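Local coordinates for protein S-adenosylmethionine dependent methyltransferase (Mesorhizobium loti, PDB 3BKW) that probably transfers a methyl group from S-adenosylmethionine to a substrate, at residues Ile47-Cys52 with Leu110-Leu115; Leu70-Ser75 with Glu94-Asp99. All coordinates share one frame; numbering follows the deposited sequence.

In the fold
After helix 32-38 the chain forms strand 46-50, the source of residues 47-52. It then runs through helix 56-63 into strand 68-73, which carries residues 70-75. After helix 76-84 it reaches strand 91-95, where interaction 2 closes the smaller loop and completes a beta-alpha-beta unit. The chain next crosses to the far side of strand 46-50 and enters strand 108-114. There interaction 1 closes the larger loop, which contains the whole of interaction 2. Strands 46-50 and 68-73 are neighbours, and Asp49 N lies 2.8 Å from Leu70 O, a probable hydrogen bond. Together the contacts set the order 91-95, 68-73, 46-50, 108-114 across one half of the sheet.

Interaction 1. Residues Ile47-Cys52 with Leu110-Leu115; sequences IVDLGC and LAYSSL
Ile47, Val48 and Asp49 lie opposite Leu110, Ala111 and Tyr112 in parallel strands. Val48 N donates to Leu110 O (3.0 Å), Tyr112 N to Val48 O (2.9 Å) and Leu50 N to Tyr112 O (2.8 Å). All three bonds are close to straight. The segment axes lie 22° apart. On one face of the sheet Ile47 and Leu110 lie side by side, and Ile47 CD1 meets Leu110 CD2. On the other, Val48 CG1 rests on Ala111 CB at 3.8 Å.

Asp49 lies alongside Tyr112. Its CB leaves the sheet on the same face as the ring. CG is anti to the backbone N (chi1 -177°) and comes near Tyr112 CD2. OD1 sits at the ring edge, in its plane, 3.6 Å from Tyr112 CD2. The carboxylate is turned 82° from the ring. OD2 only skirts CD2. OD1 also accepts from a water that donates to Gly51 O and accepts from Ser114 N. The water thus ties the carboxylate to both segments just where the strands part. A second water joins Gly51 O to Ser114 O. Ser113 OG, anti to its backbone N, donates to Leu50 O at 2.7 Å. This side-chain bond takes over where the backbone ladder ends.

In the Rossmann-like methyltransferase fold the loop after the first strand usually lies at the cofactor site, at the C-terminal ends of the parallel strands; that is probably so here. Helix 56-63 covers the Ile47 and Asp49 face, and its Phe57 stacks on Tyr112. Strands 68-73 and 138-145 flank the pair.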
loop_
_atom_site.group_PDB
_atom_site.type_symbol
_atom_site.label_atom_id
_atom_site.label_comp_id
_atom_site.label_asym_id
_atom_site.label_seq_id
_atom_site.Cartn_x
_atom_site.Cartn_y
_atom_site.Cartn_z
ATOM N N ILE A 47 3.781 25.672 -6.079
ATOM C CA ILE A 47 3.901 24.281 -6.511
ATOM C C ILE A 47 5.237 23.987 -7.165
ATOM O O ILE A 47 5.755 24.817 -7.920
ATOM C CB ILE A 47 2.777 23.952 -7.535
ATOM C CG1 ILE A 47 1.390 24.298 -6.971
ATOM C CG2 ILE A 47 2.835 22.462 -7.969
ATOM C CD1 ILE A 47 0.214 24.081 -7.937
ATOM N N VAL A 48 5.795 22.804 -6.872
ATOM C CA VAL A 48 6.987 22.324 -7.560
ATOM C C VAL A 48 6.612 21.030 -8.294
ATOM O O VAL A 48 5.975 20.156 -7.703
ATOM C CB VAL A 48 8.227 22.163 -6.643
ATOM C CG1 VAL A 48 7.976 21.194 -5.478
ATOM C CG2 VAL A 48 9.451 21.740 -7.466
ATOM N N ASP A 49 7.018 20.929 -9.567
ATOM C CA ASP A 49 6.781 19.776 -10.412
ATOM C C ASP A 49 8.113 19.100 -10.635
ATOM O O ASP A 49 8.979 19.659 -11.300
ATOM C CB ASP A 49 6.153 20.223 -11.741
ATOM C CG ASP A 49 5.812 19.073 -12.655
ATOM O OD1 ASP A 49 6.188 17.930 -12.361
ATOM O OD2 ASP A 49 5.123 19.308 -13.658
ATOM N N LEU A 50 8.287 17.913 -10.047
ATOM C CA LEU A 50 9.540 17.169 -10.127
ATOM C C LEU A 50 9.508 16.230 -11.323
ATOM O O LEU A 50 8.791 15.222 -11.305
ATOM C CB LEU A 50 9.794 16.394 -8.821
ATOM C CG LEU A 50 9.763 17.154 -7.498
ATOM C CD1 LEU A 50 9.855 16.221 -6.299
ATOM C CD2 LEU A 50 10.860 18.177 -7.452
ATOM N N GLY A 51 10.273 16.574 -12.360
ATOM C CA GLY A 51 10.333 15.810 -13.626
ATOM C C GLY A 51 9.188 16.316 -14.483
ATOM O O GLY A 51 8.342 15.548 -14.947
ATOM N N CYS A 52 9.202 17.622 -14.729
ATOM C CA CYS A 52 8.097 18.301 -15.409
ATOM C C CYS A 52 7.955 18.051 -16.916
ATOM O O CYS A 52 6.897 18.361 -17.494
ATOM C CB CYS A 52 8.191 19.814 -15.166
ATOM S SG CYS A 52 9.592 20.624 -15.920
ATOM N N LEU A 110 2.633 22.443 -2.408
ATOM C CA LEU A 110 2.404 21.179 -3.090
ATOM C C LEU A 110 3.616 20.788 -3.902
ATOM O O LEU A 110 4.161 21.616 -4.613
ATOM C CB LEU A 110 1.205 21.320 -4.057
ATOM C CG LEU A 110 0.866 20.172 -5.027
ATOM C CD1 LEU A 110 0.547 18.887 -4.259
ATOM C CD2 LEU A 110 -0.248 20.571 -5.979
ATOM N N ALA A 111 4.022 19.528 -3.775
ATOM C CA ALA A 111 5.021 18.923 -4.634
ATOM C C ALA A 111 4.293 17.856 -5.460
ATOM O O ALA A 111 3.530 17.050 -4.920
ATOM C CB ALA A 111 6.171 18.328 -3.838
ATOM N N TYR A 112 4.473 17.910 -6.771
ATOM C CA TYR A 112 3.879 16.972 -7.721
ATOM C C TYR A 112 4.954 16.290 -8.534
ATOM O O TYR A 112 5.941 16.908 -8.875
ATOM C CB TYR A 112 2.959 17.728 -8.660
ATOM C CG TYR A 112 2.354 16.924 -9.801
ATOM C CD1 TYR A 112 1.149 16.224 -9.623
ATOM C CD2 TYR A 112 2.985 16.839 -11.056
ATOM C CE1 TYR A 112 0.574 15.488 -10.684
ATOM C CE2 TYR A 112 2.418 16.106 -12.120
ATOM C CZ TYR A 112 1.216 15.442 -11.927
ATOM O OH TYR A 112 0.677 14.742 -13.009
ATOM N N SER A 113 4.742 15.019 -8.865
ATOM C CA SER A 113 5.648 14.306 -9.754
ATOM C C SER A 113 4.957 13.179 -10.497
ATOM O O SER A 113 4.394 12.288 -9.877
ATOM C CB SER A 113 6.822 13.747 -8.973
ATOM O OG SER A 113 7.765 13.153 -9.859
ATOM N N SER A 114 5.000 13.229 -11.823
ATOM C CA SER A 114 4.444 12.185 -12.669
ATOM C C SER A 114 5.539 11.296 -13.256
ATOM O O SER A 114 6.358 11.754 -14.063
ATOM C CB SER A 114 3.632 12.795 -13.807
ATOM O OG SER A 114 3.247 11.794 -14.744
ATOM N N LEU A 115 5.550 10.043 -12.815
ATOM C CA LEU A 115 6.378 8.998 -13.424
ATOM C C LEU A 115 7.859 9.328 -13.543
ATOM O O LEU A 115 8.487 9.118 -14.590
ATOM C CB LEU A 115 5.760 8.631 -14.780
ATOM C CG LEU A 115 4.285 8.215 -14.763
ATOM C CD1 LEU A 115 3.803 7.885 -16.189
ATOM C CD2 LEU A 115 4.047 7.055 -13.802
HETATM O O HOH W 1 5.915 15.538 -13.331
HETATM O O HOH W 2 8.419 12.880 -15.316
#

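Interaction 2. Residues Leu70-Ser75 with Glu94-Asp99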
loop_
_atom_site.group_PDB
_atom_site.type_symbol
_atom_site.label_atom_id
_atom_site.label_comp_id
_atom_site.label_asym_id
_atom_site.label_seq_id
_atom_site.Cartn_x
_atom_site.Cartn_y
_atom_site.Cartn_z
ATOM N N LEU A 70 7.182 25.947 -10.081
ATOM C CA LEU A 70 8.586 25.682 -10.417
ATOM C C LEU A 70 8.593 24.294 -11.060
ATOM O O LEU A 70 8.264 23.304 -10.395
ATOM C CB LEU A 70 9.478 25.700 -9.182
ATOM C CG LEU A 70 10.954 25.296 -9.398
ATOM C CD1 LEU A 70 11.674 26.225 -10.408
ATOM C CD2 LEU A 70 11.680 25.269 -8.063
ATOM N N GLY A 71 8.935 24.238 -12.340
ATOM C CA GLY A 71 9.036 22.984 -13.084
ATOM C C GLY A 71 10.495 22.604 -13.199
ATOM O O GLY A 71 11.296 23.394 -13.694
ATOM N N LEU A 72 10.838 21.398 -12.742
ATOM C CA LEU A 72 12.209 20.895 -12.774
ATOM C C LEU A 72 12.346 19.658 -13.654
ATOM O O LEU A 72 11.549 18.734 -13.547
ATOM C CB LEU A 72 12.661 20.548 -11.370
ATOM C CG LEU A 72 12.601 21.663 -10.330
ATOM C CD1 LEU A 72 13.167 21.139 -8.981
ATOM C CD2 LEU A 72 13.346 22.902 -10.788
ATOM N N ASP A 73 13.392 19.636 -14.486
ATOM C CA ASP A 73 13.680 18.496 -15.357
ATOM C C ASP A 73 15.188 18.503 -15.667
ATOM O O ASP A 73 15.839 19.530 -15.555
ATOM C CB ASP A 73 12.835 18.578 -16.641
ATOM C CG ASP A 73 12.664 17.233 -17.321
ATOM O OD1 ASP A 73 11.642 16.555 -17.047
ATOM O OD2 ASP A 73 13.566 16.840 -18.094
ATOM N N LEU A 74 15.724 17.344 -16.020
ATOM C CA LEU A 74 17.150 17.219 -16.351
ATOM C C LEU A 74 17.462 17.747 -17.751
ATOM O O LEU A 74 18.556 18.237 -17.969
ATOM C CB LEU A 74 17.597 15.757 -16.229
ATOM C CG LEU A 74 19.107 15.457 -16.310
ATOM C CD1 LEU A 74 19.916 16.143 -15.202
ATOM C CD2 LEU A 74 19.302 13.953 -16.231
ATOM N N SER A 75 16.493 17.676 -18.668
ATOM C CA SER A 75 16.680 18.070 -20.075
ATOM C C SER A 75 16.491 19.560 -20.345
ATOM O O SER A 75 15.361 20.058 -20.307
ATOM C CB SER A 75 15.723 17.268 -20.973
ATOM O OG SER A 75 15.850 17.673 -22.319
ATOM N N GLU A 94 13.561 25.243 -14.393
ATOM C CA GLU A 94 14.994 25.162 -14.075
ATOM C C GLU A 94 15.481 23.751 -14.264
ATOM O O GLU A 94 14.754 22.794 -13.987
ATOM C CB GLU A 94 15.274 25.592 -12.638
ATOM C CG GLU A 94 14.970 27.052 -12.326
ATOM C CD GLU A 94 15.348 27.455 -10.898
ATOM O OE1 GLU A 94 15.731 26.582 -10.095
ATOM O OE2 GLU A 94 15.249 28.659 -10.571
ATOM N N ARG A 95 16.722 23.619 -14.724
ATOM C CA ARG A 95 17.325 22.308 -14.928
ATOM C C ARG A 95 17.712 21.757 -13.549
ATOM O O ARG A 95 18.217 22.501 -12.703
ATOM C CB ARG A 95 18.536 22.394 -15.860
ATOM C CG ARG A 95 19.001 21.041 -16.358
ATOM C CD ARG A 95 20.291 21.141 -17.140
ATOM N NE ARG A 95 20.926 19.834 -17.306
ATOM C CZ ARG A 95 21.607 19.171 -16.359
ATOM N NH1 ARG A 95 21.735 19.647 -15.109
ATOM N NH2 ARG A 95 22.152 17.986 -16.657
ATOM N N ALA A 96 17.403 20.483 -13.306
ATOM C CA ALA A 96 17.729 19.829 -12.038
ATOM C C ALA A 96 17.870 18.328 -12.196
ATOM O O ALA A 96 17.224 17.729 -13.053
ATOM C CB ALA A 96 16.684 20.135 -10.985
ATOM N N ASP A 97 18.730 17.746 -11.360
ATOM C CA ASP A 97 18.967 16.306 -11.305
ATOM C C ASP A 97 18.238 15.841 -10.058
ATOM O O ASP A 97 18.639 16.194 -8.945
ATOM C CB ASP A 97 20.471 16.019 -11.179
ATOM C CG ASP A 97 20.806 14.518 -11.157
ATOM O OD1 ASP A 97 19.903 13.647 -11.108
ATOM O OD2 ASP A 97 22.018 14.210 -11.182
ATOM N N LEU A 98 17.172 15.059 -10.227
ATOM C CA LEU A 98 16.390 14.574 -9.070
ATOM C C LEU A 98 17.185 13.673 -8.098
ATOM O O LEU A 98 16.792 13.549 -6.932
ATOM C CB LEU A 98 15.101 13.889 -9.505
ATOM C CG LEU A 98 14.073 14.716 -10.290
ATOM C CD1 LEU A 98 12.837 13.842 -10.549
ATOM C CD2 LEU A 98 13.668 16.023 -9.602
ATOM N N ASP A 99 18.277 13.062 -8.572
ATOM C CA ASP A 99 19.193 12.295 -7.706
ATOM C C ASP A 99 20.046 13.180 -6.807
ATOM O O ASP A 99 20.596 12.679 -5.836
ATOM C CB ASP A 99 20.143 11.413 -8.531
ATOM C CG ASP A 99 19.434 10.291 -9.230
ATOM O OD1 ASP A 99 18.673 9.562 -8.564
ATOM O OD2 ASP A 99 19.673 10.086 -10.438
HETATM O O HOH W 3 20.894 16.642 -19.512
#
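Leu74 and Arg95 lie side by side at the C-terminal end of the strand pair. Leu74 CD1 sits over one face of the guanidinium, 3.2 Å from Arg95 NH2. Arg95 is extended from CG to NE, and its CG also passes Leu74 O at 3.3 Å. A water donates to Leu74 O and is weakly held by NH2. Further back, Leu72 CD2 touches Glu94 CB at 3.8 Å, and Leu72 CB meets Ala96 CB. Leu70 CD1 reaches Glu94 CG.

Backbone bonds between the parallel strands set these positions. Glu94 N donates to Gly71 O (3.0 Å) and Ala96 N to Asp73 O (2.9 Å), the latter from above the carbonyl plane. Asp73 N to Glu94 O is weak at 3.5 Å. The pairing belongs to a beta-alpha-beta unit of the Rossmann-like fold, with helix 76-84 linking the strands.

Beyond the pairing, Asp73 shapes the turn into that helix. Its OD2 accepts from Ser75 N through the anti lone pair, an Asx turn, while OD1 accepts from Gly53 N. Ser75 is the N-cap, its OG bonded to Met78 N. Asp97 OD1 forms a second Asx turn with Asp99 N. Arg95 also packs against Glu76 and Leu79 of the helix.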